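Local coordinates for protein NAD-dependent aldehyde dehydrogenase (Burkholderia multivorans, PDB 5UJU) that probably oxidises aldehydes to carboxylic acids with NAD+ as electron acceptor, as other members of the aldehyde dehydrogenase family do, at residues 34-39 with 159-165; 46-51 with 131-135; 319-323 with 479-485; 440-446 with 459-465; 449-453 with 475-479. One frame throughout, in Å; residues are numbered along the deposited sequence.

Contact 1 (34-39 with 159-165); sequences WSPFAE and HAQDRAL
Phe37 is the main bump of the loop, pushed against helix 158-175 with its ring wedged between two aliphatic groups. Gln161 CB lies over one face, 4.0 Å from the ring centroid of Phe37 in a CH-pi contact, and the loop's own Pro36 CG rests on the other. At the rim, Phe37 CD2 comes to 3.4 Å from Asp162 OD1, near the ring plane. One turn further along the helix, Leu165 CD2 fills the hollow between Pro36 and Trp34: it presses tightly on Pro36 CG, at 3.4 Å, and sits obliquely to the indole, 3.7 Å from Trp34 CH2. This is an N-terminal loop laid along a helix of the aldehyde dehydrogenase fold, and it reaches the second subunit, where Glu39 OE2 forms a salt bridge with Lys186 of that chain. The other carboxylate oxygen, Glu39 OE1, accepts a 2.6 Å hydrogen bond from His159 NE2. It lies in the imidazole plane, 1° out of it, although the two flat groups are turned 42° apart. In the groove between these patches, Ser35 OG reaches the carboxylate of Asp162, 2.7 Å from its OD1; with chi1 at 171°, OG is anti to the backbone N of Ser35. A water beside it donates to Phe37 O and to Asp162 OD2, bridging loop and helix.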
# COMPACT_ATOMS: atom_id res chain seq x y z
N TRP A 34 1.48 24.16 10.78
CA TRP A 34 2.18 23.77 12.00
C TRP A 34 3.55 23.21 11.64
O TRP A 34 3.71 22.52 10.63
CB TRP A 34 1.40 22.73 12.81
CG TRP A 34 2.10 22.32 14.08
CD1 TRP A 34 2.21 23.06 15.24
CD2 TRP A 34 2.82 21.11 14.31
NE1 TRP A 34 2.94 22.36 16.17
CE2 TRP A 34 3.32 21.16 15.63
CE3 TRP A 34 3.08 19.98 13.53
CZ2 TRP A 34 4.07 20.12 16.19
CZ3 TRP A 34 3.82 18.94 14.08
CH2 TRP A 34 4.31 19.02 15.40
N SER A 35 4.54 23.51 12.49
CA SER A 35 5.90 23.00 12.39
C SER A 35 6.59 23.11 13.74
O SER A 35 6.66 24.21 14.31
CB SER A 35 6.72 23.76 11.35
OG SER A 35 8.09 23.37 11.43
N PRO A 36 7.13 22.02 14.29
CA PRO A 36 7.87 22.11 15.55
C PRO A 36 9.31 22.56 15.38
O PRO A 36 10.00 22.76 16.39
CB PRO A 36 7.82 20.68 16.08
CG PRO A 36 7.88 19.85 14.83
CD PRO A 36 7.10 20.63 13.78
N PHE A 37 9.78 22.72 14.14
CA PHE A 37 11.17 23.05 13.88
C PHE A 37 11.22 24.44 13.26
O PHE A 37 10.65 24.67 12.19
CB PHE A 37 11.81 21.99 12.97
CG PHE A 37 11.73 20.57 13.53
CD1 PHE A 37 12.35 20.23 14.72
CD2 PHE A 37 11.03 19.58 12.84
CE1 PHE A 37 12.28 18.93 15.24
CE2 PHE A 37 10.95 18.27 13.34
CZ PHE A 37 11.57 17.95 14.54
N ALA A 38 11.88 25.37 13.95
CA ALA A 38 11.93 26.75 13.51
C ALA A 38 12.68 26.87 12.19
O ALA A 38 13.86 26.52 12.10
CB ALA A 38 12.59 27.63 14.57
N GLU A 39 11.98 27.35 11.15
CA GLU A 39 12.60 27.44 9.84
C GLU A 39 13.55 28.63 9.71
O GLU A 39 14.39 28.63 8.81
CB GLU A 39 11.52 27.52 8.76
CG GLU A 39 10.72 28.79 8.82
CD GLU A 39 9.77 28.92 7.64
OE1 GLU A 39 9.58 27.94 6.89
OE2 GLU A 39 9.25 30.04 7.44
N HIS A 159 12.67 22.02 7.25
CA HIS A 159 11.58 21.54 6.40
C HIS A 159 11.70 20.04 6.14
O HIS A 159 10.68 19.33 6.11
CB HIS A 159 11.55 22.31 5.07
CG HIS A 159 11.08 23.72 5.20
ND1 HIS A 159 10.95 24.56 4.12
CD2 HIS A 159 10.71 24.44 6.28
CE1 HIS A 159 10.53 25.75 4.52
NE2 HIS A 159 10.37 25.70 5.83
N ALA A 160 12.93 19.54 5.98
CA ALA A 160 13.12 18.09 5.84
C ALA A 160 12.75 17.39 7.13
O ALA A 160 12.12 16.32 7.11
CB ALA A 160 14.56 17.77 5.45
N GLN A 161 13.14 17.97 8.26
CA GLN A 161 12.77 17.42 9.56
C GLN A 161 11.26 17.43 9.75
O GLN A 161 10.69 16.47 10.29
CB GLN A 161 13.50 18.21 10.66
CG GLN A 161 15.02 18.06 10.57
CD GLN A 161 15.77 19.29 11.02
OE1 GLN A 161 15.19 20.19 11.63
NE2 GLN A 161 17.07 19.32 10.75
N ASP A 162 10.58 18.49 9.28
CA ASP A 162 9.12 18.49 9.23
C ASP A 162 8.58 17.26 8.49
O ASP A 162 7.67 16.57 8.98
CB ASP A 162 8.60 19.76 8.55
CG ASP A 162 8.70 20.99 9.43
OD1 ASP A 162 8.78 20.86 10.66
OD2 ASP A 162 8.69 22.11 8.85
N ARG A 163 9.11 17.00 7.30
CA ARG A 163 8.60 15.89 6.49
C ARG A 163 8.93 14.54 7.12
O ARG A 163 8.17 13.58 6.99
CB ARG A 163 9.17 15.97 5.06
CG ARG A 163 8.57 17.09 4.18
CD ARG A 163 7.10 16.80 3.83
NE ARG A 163 6.50 17.86 3.01
CZ ARG A 163 5.25 17.83 2.53
NH1 ARG A 163 4.44 16.80 2.80
NH2 ARG A 163 4.79 18.84 1.79
N ALA A 164 10.10 14.44 7.76
CA ALA A 164 10.40 13.23 8.53
C ALA A 164 9.39 13.04 9.66
O ALA A 164 8.83 11.96 9.82
CB ALA A 164 11.83 13.31 9.07
N LEU A 165 9.12 14.11 10.41
CA LEU A 165 8.18 14.01 11.52
C LEU A 165 6.78 13.67 11.04
O LEU A 165 6.05 12.90 11.68
CB LEU A 165 8.16 15.34 12.28
CG LEU A 165 7.22 15.33 13.50
CD1 LEU A 165 7.86 14.61 14.64
CD2 LEU A 165 6.83 16.73 13.92
O HOH W 1 10.03 24.16 9.40

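Contact 2 (46-51 with 131-135); sequences YGESGN and NRASF
Tyr46 and Phe135 meet in an offset edge-to-face stack, the edge of Phe135 turned toward the tyrosine face with the planes at 90° and the centroids 5.7 Å apart. The closest approach of the pair is Phe135 CE2 to Tyr46 CB, at 3.5 Å, and CB lies in the plane of the phenylalanine ring. One face of Phe135 is covered by backbone: the first turn of helix 50-60 lies over it, with Gly50 C toward the rim and Asn51 CA 3.8 Å from the ring centroid in a CH-pi contact. The lack of a side chain on Gly50 lets its main chain come this near. At the far end of the tyrosine, Asn131 ND2 donates a 3.0 Å hydrogen bond to Tyr46 OH, coming in at the ring edge with the phenol oxygen tilted 17° from the amide plane. Farther out, Tyr46 OH is also bonded to Ala38 O, and Asn131 ND2 is shared with Gln161, so both groups are fixed from a second side. The amide of Asn131 is carried there by a side chain whose CG is anti to the backbone N, chi1 -174°. Asn131 O accepts from both Ser134 N and Ser134 OG, the latter at 2.7 Å, which pins the break between helix 97-132 and helix 134-145. The amide of Asn51 is held by Tyr139. Helix 43-46 and helix 50-60, joined by a type I turn from Gly47 to Gly50, thus pack where helix 97-132 gives way to helix 134-145, in the helical N-terminal part of the chain.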
# COMPACT_ATOMS: atom_id res chain seq x y z
N TYR A 46 18.67 28.88 17.84
CA TYR A 46 19.77 27.96 17.62
C TYR A 46 21.07 28.40 18.29
O TYR A 46 22.12 27.80 18.05
CB TYR A 46 19.99 27.76 16.12
CG TYR A 46 18.83 27.08 15.43
CD1 TYR A 46 18.71 25.70 15.44
CD2 TYR A 46 17.83 27.82 14.79
CE1 TYR A 46 17.65 25.05 14.82
CE2 TYR A 46 16.75 27.18 14.17
CZ TYR A 46 16.67 25.80 14.19
OH TYR A 46 15.61 25.15 13.57
N GLY A 47 21.02 29.42 19.13
CA GLY A 47 22.21 29.90 19.82
C GLY A 47 22.92 30.98 19.03
O GLY A 47 22.88 31.03 17.80
N GLU A 48 23.58 31.88 19.77
CA GLU A 48 24.29 33.00 19.14
C GLU A 48 25.44 32.52 18.27
O GLU A 48 25.78 33.17 17.28
CB GLU A 48 24.80 33.96 20.21
N SER A 49 26.06 31.39 18.61
CA SER A 49 27.12 30.81 17.80
C SER A 49 26.64 29.63 16.97
O SER A 49 27.47 28.82 16.52
CB SER A 49 28.31 30.40 18.68
OG SER A 49 27.99 29.28 19.47
N GLY A 50 25.33 29.51 16.75
CA GLY A 50 24.81 28.39 15.98
C GLY A 50 25.41 28.29 14.59
O GLY A 50 25.85 27.22 14.17
N ASN A 51 25.42 29.40 13.86
CA ASN A 51 25.97 29.39 12.51
C ASN A 51 27.46 29.06 12.53
O ASN A 51 27.92 28.15 11.83
CB ASN A 51 25.71 30.75 11.84
CG ASN A 51 25.81 30.70 10.32
OD1 ASN A 51 25.04 31.35 9.61
ND2 ASN A 51 26.81 30.00 9.81
N ASN A 131 17.67 18.51 14.20
CA ASN A 131 17.37 19.94 14.26
C ASN A 131 18.52 20.71 14.91
O ASN A 131 18.90 21.78 14.42
CB ASN A 131 16.07 20.20 15.01
CG ASN A 131 15.67 21.66 14.96
OD1 ASN A 131 15.49 22.30 15.99
ND2 ASN A 131 15.51 22.19 13.75
N ARG A 132 19.09 20.17 16.00
CA ARG A 132 20.22 20.86 16.62
C ARG A 132 21.43 20.92 15.70
O ARG A 132 22.27 21.82 15.87
CB ARG A 132 20.62 20.18 17.93
CG ARG A 132 19.61 20.35 19.05
CD ARG A 132 20.22 19.93 20.39
NE ARG A 132 19.97 18.52 20.68
CZ ARG A 132 18.84 18.05 21.20
NH1 ARG A 132 17.84 18.87 21.49
NH2 ARG A 132 18.71 16.74 21.42
N ALA A 133 21.56 20.01 14.74
CA ALA A 133 22.65 20.00 13.77
C ALA A 133 22.29 20.73 12.48
O ALA A 133 22.98 20.55 11.46
CB ALA A 133 23.07 18.56 13.45
N SER A 134 21.24 21.57 12.50
CA SER A 134 20.71 22.12 11.25
C SER A 134 21.75 22.96 10.52
O SER A 134 21.79 22.97 9.29
CB SER A 134 19.46 22.96 11.53
OG SER A 134 18.35 22.13 11.79
N PHE A 135 22.58 23.71 11.26
CA PHE A 135 23.58 24.54 10.60
C PHE A 135 24.65 23.68 9.94
O PHE A 135 25.04 23.94 8.80
CB PHE A 135 24.19 25.52 11.59
CG PHE A 135 23.34 26.74 11.82
CD1 PHE A 135 23.29 27.76 10.88
CD2 PHE A 135 22.60 26.87 12.99
CE1 PHE A 135 22.51 28.88 11.08
CE2 PHE A 135 21.82 27.99 13.20
CZ PHE A 135 21.77 28.99 12.25

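Contact 3 (319-323 with 479-485); sequences AGVNQ and IAAEHGA
Val321 and Gly484 are joined by the hydrogen bond that crosses this contact: Val321 N donates to Gly484 O at 2.9 Å, almost straight at 173°, although the donor sits well above the carbonyl plane. Backbone meets backbone at the glycines, with side chains packing beside them. Gly320 CA lies 3.4 Å from Gly484 O, and the CA atoms of Gly320 and Ala485 are 4.2 Å apart, an approach possible because Gly320 has no side chain. Ala485 CB is pressed against the backbone oxygen Val321 O, at 3.3 Å. Gly484, just past helix 469-483, has a phi of 90°, which turns the chain away from the helix and toward 319-323. Of the apolar contacts, the branch CG2 of Ile479 meets Val321 CB at 3.8 Å, the two side chains crossing at a slant, while Val321 CG2 lies alongside His483 CB. The extended chain of Gln323 packs obliquely against the same isoleucine. Polar side-chain bonds lead outward. Asn322 OD1 accepts from the backbone N of both Leu486 and Thr487, and its ND2 donates to Cys351 O and Ala353 O, so the buried amide is gripped from both ends. It lies about 7 Å from a sodium ion bound at Gly348 and Gly458. This is a helix-to-strand connection of an alpha/beta domain: helix 469-483 ends, the chain turns at Gly484, and strand 487-491 then runs parallel beside strand 323-326 in the central sheet of the part of the aldehyde dehydrogenase fold usually called the catalytic domain.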
# COMPACT_ATOMS: atom_id res chain seq x y z
N ALA A 319 10.35 11.95 -12.60
CA ALA A 319 10.26 13.23 -13.29
C ALA A 319 8.84 13.49 -13.77
O ALA A 319 8.07 12.56 -14.03
CB ALA A 319 11.20 13.26 -14.50
N GLY A 320 8.49 14.76 -13.89
CA GLY A 320 7.23 15.13 -14.50
C GLY A 320 7.36 16.48 -15.17
O GLY A 320 8.44 17.08 -15.18
N VAL A 321 6.25 16.95 -15.72
CA VAL A 321 6.17 18.21 -16.46
C VAL A 321 5.29 19.15 -15.64
O VAL A 321 4.06 18.99 -15.61
CB VAL A 321 5.62 18.02 -17.87
CG1 VAL A 321 5.49 19.38 -18.59
CG2 VAL A 321 6.53 17.08 -18.66
N ASN A 322 5.91 20.11 -14.96
CA ASN A 322 5.15 21.09 -14.18
C ASN A 322 4.73 22.25 -15.08
O ASN A 322 5.52 22.74 -15.90
CB ASN A 322 5.98 21.59 -13.01
CG ASN A 322 6.34 20.47 -12.04
OD1 ASN A 322 5.52 19.59 -11.77
ND2 ASN A 322 7.56 20.48 -11.53
N GLN A 323 3.49 22.69 -14.91
CA GLN A 323 2.80 23.50 -15.91
C GLN A 323 2.11 24.68 -15.25
O GLN A 323 1.66 24.59 -14.10
CB GLN A 323 1.76 22.65 -16.66
CG GLN A 323 2.38 21.62 -17.59
CD GLN A 323 1.36 20.61 -18.09
OE1 GLN A 323 0.67 19.95 -17.30
NE2 GLN A 323 1.25 20.50 -19.40
N ILE A 479 -1.09 16.11 -20.33
CA ILE A 479 0.35 15.94 -20.18
C ILE A 479 0.70 15.48 -18.77
O ILE A 479 1.60 14.65 -18.58
CB ILE A 479 1.08 17.24 -20.56
CG1 ILE A 479 1.06 17.42 -22.08
CG2 ILE A 479 2.52 17.24 -20.01
CD1 ILE A 479 1.60 18.77 -22.55
N ALA A 480 0.00 16.01 -17.76
CA ALA A 480 0.23 15.56 -16.40
C ALA A 480 -0.10 14.07 -16.24
O ALA A 480 0.64 13.33 -15.59
CB ALA A 480 -0.60 16.38 -15.41
N ALA A 481 -1.21 13.63 -16.83
CA ALA A 481 -1.60 12.23 -16.70
C ALA A 481 -0.65 11.31 -17.46
O ALA A 481 -0.33 10.21 -17.00
CB ALA A 481 -3.03 12.03 -17.18
N GLU A 482 -0.21 11.74 -18.64
CA GLU A 482 0.64 10.88 -19.46
C GLU A 482 2.10 10.96 -19.04
O GLU A 482 2.77 9.93 -18.91
CB GLU A 482 0.49 11.25 -20.94
CG GLU A 482 1.42 10.46 -21.86
CD GLU A 482 1.25 10.82 -23.33
OE1 GLU A 482 0.23 11.46 -23.68
OE2 GLU A 482 2.14 10.47 -24.14
N HIS A 483 2.61 12.16 -18.80
CA HIS A 483 4.03 12.30 -18.53
C HIS A 483 4.36 12.51 -17.06
O HIS A 483 5.54 12.51 -16.70
CB HIS A 483 4.60 13.44 -19.38
CG HIS A 483 4.43 13.23 -20.85
ND1 HIS A 483 5.24 12.38 -21.57
CD2 HIS A 483 3.53 13.73 -21.73
CE1 HIS A 483 4.85 12.38 -22.84
NE2 HIS A 483 3.81 13.19 -22.96
N GLY A 484 3.35 12.68 -16.20
CA GLY A 484 3.59 12.93 -14.79
C GLY A 484 3.70 14.42 -14.50
O GLY A 484 3.96 15.24 -15.38
N ALA A 485 3.44 14.77 -13.24
CA ALA A 485 3.57 16.16 -12.82
C ALA A 485 3.44 16.23 -11.31
O ALA A 485 2.63 15.51 -10.72
CB ALA A 485 2.51 17.06 -13.47

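Contact 4 (440-446 with 459-465); sequences LVLQLDV and PISFVIA
The phenyl ring of Phe462 is met from opposite sides of its plane by two leucines of the neighbouring strand, both at a slant. Leu442 CD1 lies 3.5 Å from Phe462 CE1, and Leu444 CD1 is equally close to Phe462 CD1. Trp456 adds an edge-to-face ring contact from outside. The two strands, 440-445 and 460-466, run parallel, with their segment axes 28° apart, and form a beta-alpha-beta unit through helix 449-452. Their register is unbroken, from Leu440 beside Ile460 to Asp445 beside Ala465, and strand 460-466 continues the sheet to strand 356-360. Leu440 N bonds to Pro459 O, after which the partners run Ser461 N to Leu440 O, Leu442 N to Ser461 O, Val463 N to Leu442 O at 2.8 Å, Leu444 N to Val463 O and Ala465 N to Leu444 O. The opposite face of the sheet holds Val441, Ser461 and Val463, where Val441 CG1 touches Val463 CG2 at 4.0 Å and helix 373-388 packs on Val463. In Asp445, CG is anti to the backbone N (chi1 -177°); OD1 lies near Ala465 and forms a salt bridge with Arg361, while OD2 accepts from Ala447 N. Just past the strand, Val446 N bonds to Ala465 O at 2.9 Å. At the opposite end of the pair a water donates to Leu440 O at 2.9 Å and lies 2.7 Å from Ser461 OG.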
# COMPACT_ATOMS: atom_id res chain seq x y z
N LEU A 440 17.03 30.35 -18.65
CA LEU A 440 16.73 30.43 -20.07
C LEU A 440 15.22 30.37 -20.26
O LEU A 440 14.57 29.43 -19.78
CB LEU A 440 17.41 29.29 -20.83
CG LEU A 440 17.05 29.15 -22.32
CD1 LEU A 440 17.62 30.32 -23.14
CD2 LEU A 440 17.57 27.84 -22.83
N VAL A 441 14.67 31.36 -20.96
CA VAL A 441 13.23 31.42 -21.22
C VAL A 441 13.02 31.44 -22.72
O VAL A 441 13.58 32.30 -23.42
CB VAL A 441 12.55 32.63 -20.55
CG1 VAL A 441 11.05 32.57 -20.82
CG2 VAL A 441 12.81 32.63 -19.03
N LEU A 442 12.22 30.51 -23.21
CA LEU A 442 12.01 30.33 -24.64
C LEU A 442 10.54 30.51 -24.99
O LEU A 442 9.65 30.33 -24.15
CB LEU A 442 12.48 28.94 -25.09
CG LEU A 442 13.94 28.64 -24.76
CD1 LEU A 442 14.13 27.16 -24.49
CD2 LEU A 442 14.84 29.09 -25.88
N GLN A 443 10.30 30.86 -26.24
CA GLN A 443 8.94 30.93 -26.76
C GLN A 443 8.71 29.72 -27.66
O GLN A 443 9.54 29.44 -28.54
CB GLN A 443 8.71 32.22 -27.54
CG GLN A 443 7.32 32.30 -28.16
CD GLN A 443 7.05 33.62 -28.89
OE1 GLN A 443 7.62 34.66 -28.56
NE2 GLN A 443 6.19 33.57 -29.88
N LEU A 444 7.60 29.02 -27.44
CA LEU A 444 7.16 27.94 -28.32
C LEU A 444 5.70 28.14 -28.71
O LEU A 444 5.00 29.02 -28.19
CB LEU A 444 7.33 26.58 -27.65
CG LEU A 444 8.79 26.15 -27.49
CD1 LEU A 444 8.84 24.81 -26.75
CD2 LEU A 444 9.44 26.05 -28.85
N ASP A 445 5.26 27.32 -29.65
CA ASP A 445 3.87 27.18 -30.03
C ASP A 445 3.38 25.82 -29.58
O ASP A 445 4.18 24.91 -29.35
CB ASP A 445 3.68 27.34 -31.55
CG ASP A 445 2.22 27.29 -31.96
OD1 ASP A 445 1.52 28.31 -31.81
OD2 ASP A 445 1.78 26.22 -32.43
N VAL A 446 2.06 25.69 -29.43
CA VAL A 446 1.46 24.42 -29.01
C VAL A 446 1.83 23.28 -29.95
O VAL A 446 1.86 22.11 -29.53
CB VAL A 446 -0.07 24.59 -28.87
CG1 VAL A 446 -0.72 24.84 -30.21
CG2 VAL A 446 -0.68 23.38 -28.18
N PRO A 459 17.38 25.44 -15.20
CA PRO A 459 16.61 26.70 -15.28
C PRO A 459 16.14 26.98 -16.70
O PRO A 459 16.57 27.93 -17.35
CB PRO A 459 17.62 27.74 -14.78
CG PRO A 459 18.94 27.19 -15.26
CD PRO A 459 18.84 25.68 -15.17
N ILE A 460 15.22 26.15 -17.18
CA ILE A 460 14.76 26.18 -18.57
C ILE A 460 13.24 26.24 -18.57
O ILE A 460 12.60 25.46 -17.86
CB ILE A 460 15.25 24.94 -19.34
CG1 ILE A 460 16.78 24.87 -19.31
CG2 ILE A 460 14.64 24.88 -20.75
CD1 ILE A 460 17.36 23.47 -19.59
N SER A 461 12.67 27.15 -19.36
CA SER A 461 11.21 27.20 -19.42
C SER A 461 10.72 27.66 -20.79
O SER A 461 11.47 28.25 -21.58
CB SER A 461 10.63 28.10 -18.33
OG SER A 461 11.13 29.42 -18.44
N PHE A 462 9.44 27.37 -21.05
CA PHE A 462 8.79 27.64 -22.33
C PHE A 462 7.50 28.40 -22.07
O PHE A 462 6.64 27.94 -21.32
CB PHE A 462 8.49 26.33 -23.08
CG PHE A 462 9.64 25.36 -23.07
CD1 PHE A 462 10.73 25.55 -23.90
CD2 PHE A 462 9.63 24.27 -22.22
CE1 PHE A 462 11.80 24.66 -23.88
CE2 PHE A 462 10.69 23.37 -22.20
CZ PHE A 462 11.78 23.57 -23.02
N VAL A 463 7.39 29.58 -22.68
CA VAL A 463 6.12 30.28 -22.81
C VAL A 463 5.51 29.82 -24.14
O VAL A 463 6.10 30.01 -25.20
CB VAL A 463 6.31 31.81 -22.78
CG1 VAL A 463 4.96 32.53 -22.84
CG2 VAL A 463 7.10 32.20 -21.53
N ILE A 464 4.35 29.16 -24.06
CA ILE A 464 3.82 28.34 -25.14
C ILE A 464 2.48 28.92 -25.57
O ILE A 464 1.56 29.03 -24.75
CB ILE A 464 3.65 26.87 -24.71
CG1 ILE A 464 5.01 26.29 -24.29
CG2 ILE A 464 2.99 26.03 -25.83
CD1 ILE A 464 4.88 25.04 -23.43
N ALA A 465 2.38 29.29 -26.85
CA ALA A 465 1.15 29.87 -27.37
C ALA A 465 0.16 28.76 -27.72
O ALA A 465 0.45 27.89 -28.54
CB ALA A 465 1.45 30.73 -28.60
O HOH W 2 13.50 29.37 -17.09

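Contact 5 (449-453 with 475-479); sequences REKFT and LAGEI
Arg449 reaches across Leu475 to Glu478, so its guanidinium has an apolar partner on one face and an acidic one at the edge. Leu475 CD1 lies over that face, 3.2 Å from Arg449 NH2, the two side chains sliding past each other in opposite directions. The arginine crosses Glu478 at about a right angle, with the guanidinium and carboxylate planes turned 45° apart. Arg449 NH1 donates to Glu478 OE2 at 2.6 Å, coming from well above the carboxylate plane, while NH2 makes a weak second bond to the same oxygen. A bend in the arginine chain at chi3, 97°, carries the group over to the helix. Below this polar link lies the apolar part. Phe452 approaches Leu475 from the opposite direction, its CZ 4.0 Å from Leu475 CD2, and crosses Ile479 at about a right angle, with Ile479 CD1 at the ring edge, 3.9 Å from Phe452 CE2. CG of Phe452 stands between the backbone N and the carbonyl carbon (chi1 60°), which lays the ring under the backbone of its own helix, with Arg449 CA over one face. Thr453 CG2 meets Ile479 CD1 at 3.7 Å and extends the apolar patch. The contact joins the short helix 449-452 to helix 469-483, and Phe452 also packs on Phe462 and Ile464 of strand 460-466. With Leu475 against the guanidinium, solvent is partly kept from the ion pair, which may strengthen its attraction; the salt bridge thus ties the partly exposed side of an otherwise apolar helix-helix seam.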
# COMPACT_ATOMS: atom_id res chain seq x y z
N ARG A 449 4.88 20.31 -29.30
CA ARG A 449 4.64 19.36 -28.21
C ARG A 449 5.82 18.45 -27.94
O ARG A 449 6.14 18.16 -26.77
CB ARG A 449 3.45 18.46 -28.54
CG ARG A 449 2.16 18.75 -27.83
CD ARG A 449 1.11 17.74 -28.27
NE ARG A 449 1.03 16.66 -27.29
CZ ARG A 449 -0.08 16.29 -26.67
NH1 ARG A 449 -0.05 15.31 -25.77
NH2 ARG A 449 -1.23 16.88 -26.96
N GLU A 450 6.47 17.96 -29.00
CA GLU A 450 7.56 16.99 -28.83
C GLU A 450 8.67 17.56 -27.97
O GLU A 450 9.41 16.80 -27.32
CB GLU A 450 8.10 16.55 -30.19
N LYS A 451 8.81 18.88 -27.95
CA LYS A 451 9.86 19.52 -27.17
C LYS A 451 9.45 19.78 -25.73
O LYS A 451 10.24 19.53 -24.82
CB LYS A 451 10.28 20.84 -27.82
CG LYS A 451 10.67 20.75 -29.31
CD LYS A 451 12.02 20.04 -29.44
CE LYS A 451 12.44 19.80 -30.89
NZ LYS A 451 13.52 18.77 -30.96
N PHE A 452 8.22 20.22 -25.47
CA PHE A 452 7.91 20.65 -24.12
C PHE A 452 7.23 19.57 -23.28
O PHE A 452 6.91 19.84 -22.12
CB PHE A 452 7.08 21.96 -24.11
CG PHE A 452 5.74 21.89 -24.84
CD1 PHE A 452 5.54 22.63 -26.01
CD2 PHE A 452 4.67 21.19 -24.31
CE1 PHE A 452 4.31 22.61 -26.67
CE2 PHE A 452 3.43 21.17 -24.97
CZ PHE A 452 3.26 21.88 -26.15
N THR A 453 7.02 18.37 -23.82
CA THR A 453 6.65 17.23 -22.99
C THR A 453 7.88 16.45 -22.52
O THR A 453 7.73 15.44 -21.83
CB THR A 453 5.71 16.25 -23.71
OG1 THR A 453 6.34 15.77 -24.90
CG2 THR A 453 4.38 16.93 -24.07
N LEU A 475 -4.65 20.39 -22.60
CA LEU A 475 -3.28 19.95 -22.77
C LEU A 475 -2.61 19.68 -21.42
O LEU A 475 -1.93 18.66 -21.25
CB LEU A 475 -2.51 21.00 -23.56
CG LEU A 475 -1.17 20.56 -24.12
CD1 LEU A 475 -1.36 19.29 -24.91
CD2 LEU A 475 -0.59 21.65 -24.98
N ALA A 476 -2.80 20.58 -20.45
CA ALA A 476 -2.12 20.44 -19.16
C ALA A 476 -2.56 19.17 -18.44
O ALA A 476 -1.73 18.41 -17.92
CB ALA A 476 -2.38 21.67 -18.30
N GLY A 477 -3.88 18.91 -18.40
CA GLY A 477 -4.37 17.69 -17.79
C GLY A 477 -3.90 16.44 -18.50
O GLY A 477 -3.58 15.43 -17.87
N GLU A 478 -3.85 16.49 -19.84
CA GLU A 478 -3.38 15.34 -20.60
C GLU A 478 -1.91 15.06 -20.33
O GLU A 478 -1.51 13.91 -20.13
CB GLU A 478 -3.62 15.56 -22.09
CG GLU A 478 -3.01 14.50 -22.98
CD GLU A 478 -3.13 14.83 -24.46
OE1 GLU A 478 -4.01 15.63 -24.84
OE2 GLU A 478 -2.34 14.28 -25.24
N ILE A 479 -1.09 16.11 -20.33
CA ILE A 479 0.35 15.94 -20.18
C ILE A 479 0.70 15.48 -18.77
O ILE A 479 1.60 14.65 -18.58
CB ILE A 479 1.08 17.24 -20.56
CG1 ILE A 479 1.06 17.42 -22.08
CG2 ILE A 479 2.52 17.24 -20.01
CD1 ILE A 479 1.60 18.77 -22.55

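In the fold
Contacts 1 and 2 adjoin in the helical part of the chain: Ala38 O meets Tyr46 OH and Gln161 meets Asn131, so polar groups link the two partly buried patches, contact 2 nested inside the loop that contact 1 closes. Contacts 3, 4 and 5 gather round the sheet holding strands 440-445 and 460-466; the centre of contact 3 is about 28 Å from that of contact 1. Contacts 3 and 4 are buried, but seven backbone hydrogen bonds cross contact 4 and a single one contact 3, beside much side-chain packing. Contact 5, only partly buried, adds a salt bridge. Contacts 3 and 5 share Ile479, while Phe452 connects contact 5 to contact 4. Aromatic stacking between segments occurs in contact 2.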